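Local atomic coordinates of adenylate kinase (Cryptosporidium parvum Iowa II, PDB entry 3BE4), a protein that probably catalyses reversible phosphate transfer between ATP and AMP, as adenylate kinases do, and here holds the two-substrate mimic bis(adenosine)-5'-pentaphosphate. Residues A[74-78]-A[79-83]; A[186-189]-A[190-194]; A[210-213]-A[214-217]. All coordinates share one frame; numbering follows the deposited sequence. Where two conformers were deposited one is given.

Overall arrangement
All three interactions are local contacts at or near the ends of helices that pack on the five-stranded parallel sheet of a P-loop nucleoside monophosphate kinase fold. Interaction 1 closes helix 66-78 before strand 86-89, interaction 2 lies on helix 186-192 before edge strand 197-201, and interaction 3 belongs to the helix that follows that strand. Their centres stand 24 Å (1 and 2), 26 Å (1 and 3) and 20 Å (2 and 3) apart, and none touches another. Interactions 1 and 2 both meet helix 95-108; interactions 2 and 3 both pack on strand 197-201. The bound bis(adenosine)-5'-pentaphosphate is about 8 Å from the side chains of L187 and T210 and about 12 Å from that of F77.

Interaction 1 (A[74-78]-A[79-83]); sequences KEKFD and LGVCV
C82 folds back over the ring of F77. Its CB lies 3.5 Å from F77 CE1, at the CE1-CD1 side of the ring, in a CH-pi contact. One bond further out, SG stands almost exactly above the ring centre, 3.7 Å from the centroid and 3° off the normal, a sulfur-aromatic contact spread evenly over all six carbons. With SG turned to the backbone-N side of C82 (chi1 -65°), away from its carbonyl carbon, the sulfur lies over the ring. A water bridges the same two residues through their backbones, donating to F77 O (2.8 Å) and accepting from C82 N (2.9 Å). F86 meets the F77 ring edge-to-face, and I104, L105 and I108 of helix 95-108 pack against it. At the surface, L79 CD1 runs alongside E75 CG at 4.0 Å, while K74 NZ bridges to the syn lone pair of D78 OD2. At the helix end V81 N bonds to K76 O (3.1 Å), and G80 N reaches F77 O (3.1 Å) from above the carbonyl plane. With G80 at positive phi, the pair of bonds is that of a Schellman motif, closing helix 66-78 and leading the chain toward strand 86-89.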
loop_
_atom_site.group_PDB
_atom_site.type_symbol
_atom_site.label_atom_id
_atom_site.label_comp_id
_atom_site.label_asym_id
_atom_site.label_seq_id
_atom_site.Cartn_x
_atom_site.Cartn_y
_atom_site.Cartn_z
ATOM N N LYS A 74 13.176 -6.537 -3.307
ATOM C CA LYS A 74 14.228 -6.869 -4.251
ATOM C C LYS A 74 13.918 -8.229 -4.915
ATOM O O LYS A 74 14.200 -8.357 -6.105
ATOM C CB LYS A 74 15.525 -7.027 -3.400
ATOM C CG LYS A 74 16.786 -7.308 -4.301
ATOM C CD LYS A 74 18.123 -6.829 -3.687
ATOM C CE LYS A 74 19.185 -6.901 -4.817
ATOM N NZ LYS A 74 19.583 -8.300 -5.089
ATOM N N GLU A 75 13.403 -9.200 -4.170
ATOM C CA GLU A 75 13.126 -10.522 -4.664
ATOM C C GLU A 75 12.129 -10.345 -5.822
ATOM O O GLU A 75 12.282 -10.959 -6.949
ATOM C CB GLU A 75 12.546 -11.395 -3.571
ATOM C CG GLU A 75 12.140 -12.762 -4.089
ATOM C CD GLU A 75 11.637 -13.698 -3.003
ATOM O OE1 GLU A 75 10.801 -13.296 -2.155
ATOM O OE2 GLU A 75 12.013 -14.895 -3.068
ATOM N N LYS A 76 11.142 -9.449 -5.666
ATOM C CA LYS A 76 10.142 -9.287 -6.811
ATOM C C LYS A 76 10.800 -8.765 -8.031
ATOM O O LYS A 76 10.551 -9.210 -9.213
ATOM C CB LYS A 76 9.068 -8.279 -6.441
ATOM C CG LYS A 76 8.230 -8.669 -5.228
ATOM C CD LYS A 76 7.112 -9.592 -5.617
ATOM C CE LYS A 76 6.742 -10.498 -4.442
ATOM N NZ LYS A 76 5.942 -11.676 -4.972
ATOM N N PHE A 77 11.614 -7.710 -7.894
ATOM C CA PHE A 77 12.349 -7.131 -9.005
ATOM C C PHE A 77 13.266 -8.154 -9.632
ATOM O O PHE A 77 13.250 -8.246 -10.859
ATOM C CB PHE A 77 13.168 -5.946 -8.519
ATOM C CG PHE A 77 12.289 -4.693 -8.453
ATOM C CD1 PHE A 77 12.123 -3.850 -9.549
ATOM C CD2 PHE A 77 11.634 -4.334 -7.239
ATOM C CE1 PHE A 77 11.304 -2.666 -9.531
ATOM C CE2 PHE A 77 10.786 -3.119 -7.154
ATOM C CZ PHE A 77 10.672 -2.273 -8.247
ATOM N N ASP A 78 13.961 -8.935 -8.800
ATOM C CA ASP A 78 14.969 -9.875 -9.374
ATOM C C ASP A 78 14.230 -10.965 -10.198
ATOM O O ASP A 78 14.798 -11.552 -11.173
ATOM C CB ASP A 78 15.736 -10.537 -8.243
ATOM C CG ASP A 78 16.845 -9.535 -7.620
ATOM O OD1 ASP A 78 17.115 -8.492 -8.220
ATOM O OD2 ASP A 78 17.362 -9.920 -6.567
ATOM N N LEU A 79 13.023 -11.342 -9.784
ATOM C CA LEU A 79 12.294 -12.443 -10.512
ATOM C C LEU A 79 11.708 -11.969 -11.834
ATOM O O LEU A 79 11.152 -12.824 -12.517
ATOM C CB LEU A 79 11.192 -12.981 -9.608
ATOM C CG LEU A 79 11.620 -13.696 -8.274
ATOM C CD1 LEU A 79 10.386 -13.891 -7.470
ATOM C CD2 LEU A 79 12.353 -15.022 -8.552
ATOM N N GLY A 80 11.647 -10.656 -12.063
ATOM C CA GLY A 80 11.027 -10.032 -13.322
ATOM C C GLY A 80 9.608 -9.584 -13.147
ATOM O O GLY A 80 8.942 -9.239 -14.146
ATOM N N VAL A 81 9.072 -9.634 -11.922
ATOM C CA VAL A 81 7.640 -9.280 -11.640
ATOM C C VAL A 81 7.328 -7.823 -12.028
ATOM O O VAL A 81 6.149 -7.512 -12.309
ATOM C CB VAL A 81 7.340 -9.576 -10.125
ATOM C CG1 VAL A 81 5.955 -9.042 -9.691
ATOM C CG2 VAL A 81 7.440 -11.076 -9.862
ATOM N N CYS A 82 8.359 -6.978 -12.119
ATOM C CA CYS A 82 8.095 -5.524 -12.168
ATOM C C CYS A 82 8.416 -4.917 -13.501
ATOM O O CYS A 82 8.332 -3.714 -13.733
ATOM C CB CYS A 82 8.972 -4.764 -11.172
ATOM S SG CYS A 82 8.471 -5.314 -9.512
ATOM N N VAL A 83 8.916 -5.736 -14.455
ATOM C CA VAL A 83 9.348 -5.213 -15.768
ATOM C C VAL A 83 8.255 -4.523 -16.568
ATOM O O VAL A 83 8.535 -3.558 -17.343
ATOM C CB VAL A 83 10.127 -6.286 -16.613
ATOM C CG1 VAL A 83 11.168 -7.063 -15.722
ATOM C CG2 VAL A 83 9.133 -7.206 -17.500
HETATM O O HOH W 1 11.283 -6.979 -12.360
#

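Interaction 2 (A[186-189]-A[190-194]); sequences PLVK and FYEDL
L187 and Y191 meet one helical turn apart on the inward side of helix 186-192, L187 CD2 lying 4.3 Å from Y191 CE2. The apolar contacts centre here. F190 also comes near, its CB 4.4 Å from L187 CD2. F190 CG stands anti to the backbone N (chi1 -179°) whereas Y191 CG stands beside its own (chi1 -70°); these differing torsions set the two rings against each other, with F190 CD2 3.5 Å above the Y191 ring plane, over its centre, and Y191 CG in plane at the edge of the F190 ring. I9 and I11 of strand 7-12 and A98 of helix 95-108 enclose the tyrosine further.

Backbone bonds form the second group, an unbroken alpha-helical series: F190 N to P186 O, Y191 N to L187 O, E192 N to V188 O (2.9 Å) and D193 N to K189 O (2.8 Å), all with N-H...O angles near 160°.

Charged side chains make up the third. E192 lies alongside V188, its carboxylate carbon CD 4.0 Å from V188 CG1, and OE2 forms a salt bridge with R199 of strand 197-201. K189 NZ stays 4.4 Å from E192 OE1, too far to count as a salt bridge. The two positive groups would probably favour an ionised E192; the helix is thus joined to the sheet by apolar packing of L187, V188 and Y191 and, beside V188, by the bond from E192 to R199.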
loop_
_atom_site.group_PDB
_atom_site.type_symbol
_atom_site.label_atom_id
_atom_site.label_comp_id
_atom_site.label_asym_id
_atom_site.label_seq_id
_atom_site.Cartn_x
_atom_site.Cartn_y
_atom_site.Cartn_z
ATOM N N PRO A 186 8.261 12.158 5.935
ATOM C CA PRO A 186 9.496 12.726 5.312
ATOM C C PRO A 186 9.776 12.328 3.879
ATOM O O PRO A 186 10.542 13.006 3.160
ATOM C CB PRO A 186 10.620 12.124 6.149
ATOM C CG PRO A 186 10.058 12.076 7.510
ATOM C CD PRO A 186 8.637 11.515 7.232
ATOM N N LEU A 187 9.191 11.201 3.475
ATOM C CA LEU A 187 9.291 10.775 2.099
ATOM C C LEU A 187 8.577 11.691 1.131
ATOM O O LEU A 187 8.909 11.669 -0.055
ATOM C CB LEU A 187 8.764 9.350 1.916
ATOM C CG LEU A 187 9.526 8.267 2.619
ATOM C CD1 LEU A 187 8.640 7.017 2.414
ATOM C CD2 LEU A 187 10.861 8.030 1.927
ATOM N N VAL A 188 7.620 12.486 1.594
ATOM C CA VAL A 188 6.957 13.389 0.665
ATOM C C VAL A 188 7.992 14.418 0.174
ATOM O O VAL A 188 8.123 14.642 -1.024
ATOM C CB VAL A 188 5.827 14.130 1.318
ATOM C CG1 VAL A 188 5.211 15.106 0.342
ATOM C CG2 VAL A 188 4.752 13.141 1.691
ATOM N N LYS A 189 8.771 14.990 1.087
ATOM C CA LYS A 189 9.831 15.929 0.596
ATOM C C LYS A 189 10.898 15.249 -0.245
ATOM O O LYS A 189 11.332 15.808 -1.252
ATOM C CB LYS A 189 10.383 16.689 1.837
ATOM C CG LYS A 189 9.294 17.601 2.273
ATOM C CD LYS A 189 9.651 18.519 3.436
ATOM C CE LYS A 189 8.412 19.359 3.939
ATOM N NZ LYS A 189 7.708 20.262 2.949
ATOM N N PHE A 190 11.277 14.012 0.119
ATOM C CA PHE A 190 12.265 13.197 -0.560
ATOM C C PHE A 190 11.870 13.130 -2.018
ATOM O O PHE A 190 12.702 13.325 -2.922
ATOM C CB PHE A 190 12.315 11.786 0.037
ATOM C CG PHE A 190 13.353 10.851 -0.585
ATOM C CD1 PHE A 190 14.618 10.617 0.039
ATOM C CD2 PHE A 190 13.058 10.133 -1.721
ATOM C CE1 PHE A 190 15.545 9.746 -0.507
ATOM C CE2 PHE A 190 13.979 9.246 -2.288
ATOM C CZ PHE A 190 15.222 9.011 -1.691
ATOM N N TYR A 191 10.606 12.827 -2.285
ATOM C CA TYR A 191 10.154 12.707 -3.683
ATOM C C TYR A 191 9.813 13.988 -4.373
ATOM O O TYR A 191 9.851 14.039 -5.624
ATOM C CB TYR A 191 9.009 11.668 -3.804
ATOM C CG TYR A 191 9.580 10.298 -3.562
ATOM C CD1 TYR A 191 10.522 9.711 -4.418
ATOM C CD2 TYR A 191 9.165 9.534 -2.426
ATOM C CE1 TYR A 191 11.078 8.402 -4.180
ATOM C CE2 TYR A 191 9.689 8.248 -2.192
ATOM C CZ TYR A 191 10.673 7.699 -3.032
ATOM O OH TYR A 191 11.152 6.465 -2.747
ATOM N N GLU A 192 9.360 14.986 -3.627
ATOM C CA GLU A 192 9.159 16.345 -4.211
ATOM C C GLU A 192 10.497 16.896 -4.682
ATOM O O GLU A 192 10.577 17.545 -5.719
ATOM C CB GLU A 192 8.644 17.259 -3.155
ATOM C CG GLU A 192 7.174 17.012 -2.962
ATOM C CD GLU A 192 6.584 18.027 -1.957
ATOM O OE1 GLU A 192 7.328 18.483 -1.023
ATOM O OE2 GLU A 192 5.384 18.334 -2.088
ATOM N N ASP A 193 11.545 16.625 -3.930
ATOM C CA ASP A 193 12.938 17.022 -4.348
ATOM C C ASP A 193 13.438 16.388 -5.622
ATOM O O ASP A 193 14.297 16.966 -6.301
ATOM C CB ASP A 193 13.945 16.806 -3.222
ATOM C CG ASP A 193 13.738 17.827 -2.069
ATOM O OD1 ASP A 193 12.935 18.774 -2.221
ATOM O OD2 ASP A 193 14.358 17.662 -0.987
ATOM N N LEU A 194 12.844 15.269 -6.024
ATOM C CA LEU A 194 13.136 14.566 -7.249
ATOM C C LEU A 194 12.159 15.041 -8.318
ATOM O O LEU A 194 12.292 14.673 -9.486
ATOM C CB LEU A 194 13.055 12.999 -7.061
ATOM C CG LEU A 194 14.133 12.375 -6.134
ATOM C CD1 LEU A 194 13.883 10.875 -5.810
ATOM C CD2 LEU A 194 15.556 12.562 -6.714
#

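Interaction 3 (A[210-213]-A[214-217]); sequences TEQI and KKIL
In the conformer given, the flat carboxylate of E211 meets the aliphatic part of K214: CD of K214 approaches from one side of the carboxylate plane, 3.5 Å from E211 OE2 and 3.7 Å from E211 OE1. K214 NZ lies much nearer that plane, 3.8 Å from E211 OE2, a long salt bridge. Because E211 was deposited in two conformers, all these contacts are tentative. The bend of E211 at chi2 (-49°) folds its carboxylate back to the lysine. The Q212 amide has its main partner outside the helix, OE1 accepting from N201 N, while K215, modelled with a nearly eclipsed chi3 (-16°), places NZ 3.8 Å from Q212 CG, an uncertain position.

T210 and K214 run side by side, with methyl CG2 of T210 4.1 Å from CE of K214; the T210 hydroxyl is engaged by Q21 and P206 O. On the inward side, I213 CG2 packs against L217 CD1 at 3.8 Å, and I213 also touches F24 of helix 18-29 and I116 and F118 of strand 114-119.

The backbone bonds change character toward the C-terminus. K214 N bonds to T210 O (2.9 Å), whereas K215 N divides between E211 O and, weakly, Q212 O. I213 O then receives L217 N (3.0 Å) together with a weak bond from I216 N. The chemistry is thus mixed: apolar branches pack the helix on the sheet and on F24, while polar ends add ties to strand 197-201 (Q212 to N201), to helix 18-29 (T210 to Q21, K214 to E28) and, through L217 OXT, to H6.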
loop_
_atom_site.group_PDB
_atom_site.type_symbol
_atom_site.label_atom_id
_atom_site.label_comp_id
_atom_site.label_asym_id
_atom_site.label_seq_id
_atom_site.Cartn_x
_atom_site.Cartn_y
_atom_site.Cartn_z
ATOM N N THR A 210 -10.180 7.896 -7.593
ATOM C CA THR A 210 -9.763 7.194 -8.801
ATOM C C THR A 210 -9.658 8.255 -9.913
ATOM O O THR A 210 -8.649 8.230 -10.614
ATOM C CB THR A 210 -10.741 6.164 -9.155
ATOM O OG1 THR A 210 -10.730 5.085 -8.188
ATOM C CG2 THR A 210 -10.450 5.515 -10.551
ATOM N N GLU A 211 -10.673 9.126 -10.104
ATOM C CA GLU A 211 -10.502 10.148 -11.163
ATOM C C GLU A 211 -9.321 11.082 -10.938
ATOM O O GLU A 211 -8.632 11.428 -11.904
ATOM C CB GLU A 211 -11.839 10.897 -11.463
ATOM C CG GLU A 211 -12.959 10.031 -12.085
ATOM C CD GLU A 211 -12.503 9.180 -13.285
ATOM O OE1 GLU A 211 -11.933 9.788 -14.229
ATOM O OE2 GLU A 211 -12.659 7.909 -13.232
ATOM N N GLN A 212 -8.932 11.446 -9.714
ATOM C CA GLN A 212 -7.816 12.219 -9.553
ATOM C C GLN A 212 -6.533 11.491 -9.860
ATOM O O GLN A 212 -5.581 12.126 -10.310
ATOM C CB GLN A 212 -7.727 12.702 -8.115
ATOM C CG GLN A 212 -8.780 13.706 -7.692
ATOM C CD GLN A 212 -8.491 13.945 -6.207
ATOM O OE1 GLN A 212 -7.598 14.634 -5.814
ATOM N NE2 GLN A 212 -9.221 13.162 -5.368
ATOM N N ILE A 213 -6.495 10.207 -9.535
ATOM C CA ILE A 213 -5.374 9.429 -9.903
ATOM C C ILE A 213 -5.211 9.277 -11.425
ATOM O O ILE A 213 -4.077 9.448 -11.931
ATOM C CB ILE A 213 -5.343 8.060 -9.147
ATOM C CG1 ILE A 213 -5.143 8.381 -7.646
ATOM C CG2 ILE A 213 -4.193 7.158 -9.776
ATOM C CD1 ILE A 213 -5.302 7.057 -6.829
ATOM N N LYS A 214 -6.280 9.025 -12.111
ATOM C CA LYS A 214 -6.227 8.948 -13.589
ATOM C C LYS A 214 -5.704 10.243 -14.232
ATOM O O LYS A 214 -5.025 10.208 -15.287
ATOM C CB LYS A 214 -7.591 8.662 -14.181
ATOM C CG LYS A 214 -8.051 7.230 -13.985
ATOM C CD LYS A 214 -9.487 7.009 -14.300
ATOM C CE LYS A 214 -9.694 5.550 -14.563
ATOM N NZ LYS A 214 -10.963 5.253 -15.265
ATOM N N LYS A 215 -5.930 11.384 -13.597
ATOM C CA LYS A 215 -5.430 12.659 -14.130
ATOM C C LYS A 215 -3.951 12.789 -14.043
ATOM O O LYS A 215 -3.301 13.476 -14.882
ATOM C CB LYS A 215 -6.053 13.849 -13.338
ATOM C CG LYS A 215 -7.456 14.155 -13.850
ATOM C CD LYS A 215 -8.012 15.442 -13.124
ATOM C CE LYS A 215 -7.238 15.920 -11.773
ATOM N NZ LYS A 215 -8.099 16.238 -10.463
ATOM N N ILE A 216 -3.350 12.143 -13.052
ATOM C CA ILE A 216 -1.945 12.158 -12.855
ATOM C C ILE A 216 -1.212 11.079 -13.662
ATOM O O ILE A 216 -0.032 11.271 -13.958
ATOM C CB ILE A 216 -1.641 11.816 -11.358
ATOM C CG1 ILE A 216 -1.963 12.958 -10.422
ATOM C CG2 ILE A 216 -0.093 11.488 -11.120
ATOM C CD1 ILE A 216 -2.021 12.493 -9.001
ATOM N N LEU A 217 -1.828 9.942 -13.927
ATOM C CA LEU A 217 -1.195 8.819 -14.669
ATOM C C LEU A 217 -1.295 9.029 -16.186
ATOM O O LEU A 217 -1.990 9.997 -16.546
ATOM C CB LEU A 217 -1.858 7.484 -14.301
ATOM C CG LEU A 217 -1.477 7.108 -12.853
ATOM C CD1 LEU A 217 -2.000 5.714 -12.456
ATOM C CD2 LEU A 217 0.012 7.253 -12.626
ATOM O OXT LEU A 217 -0.720 8.283 -17.051
#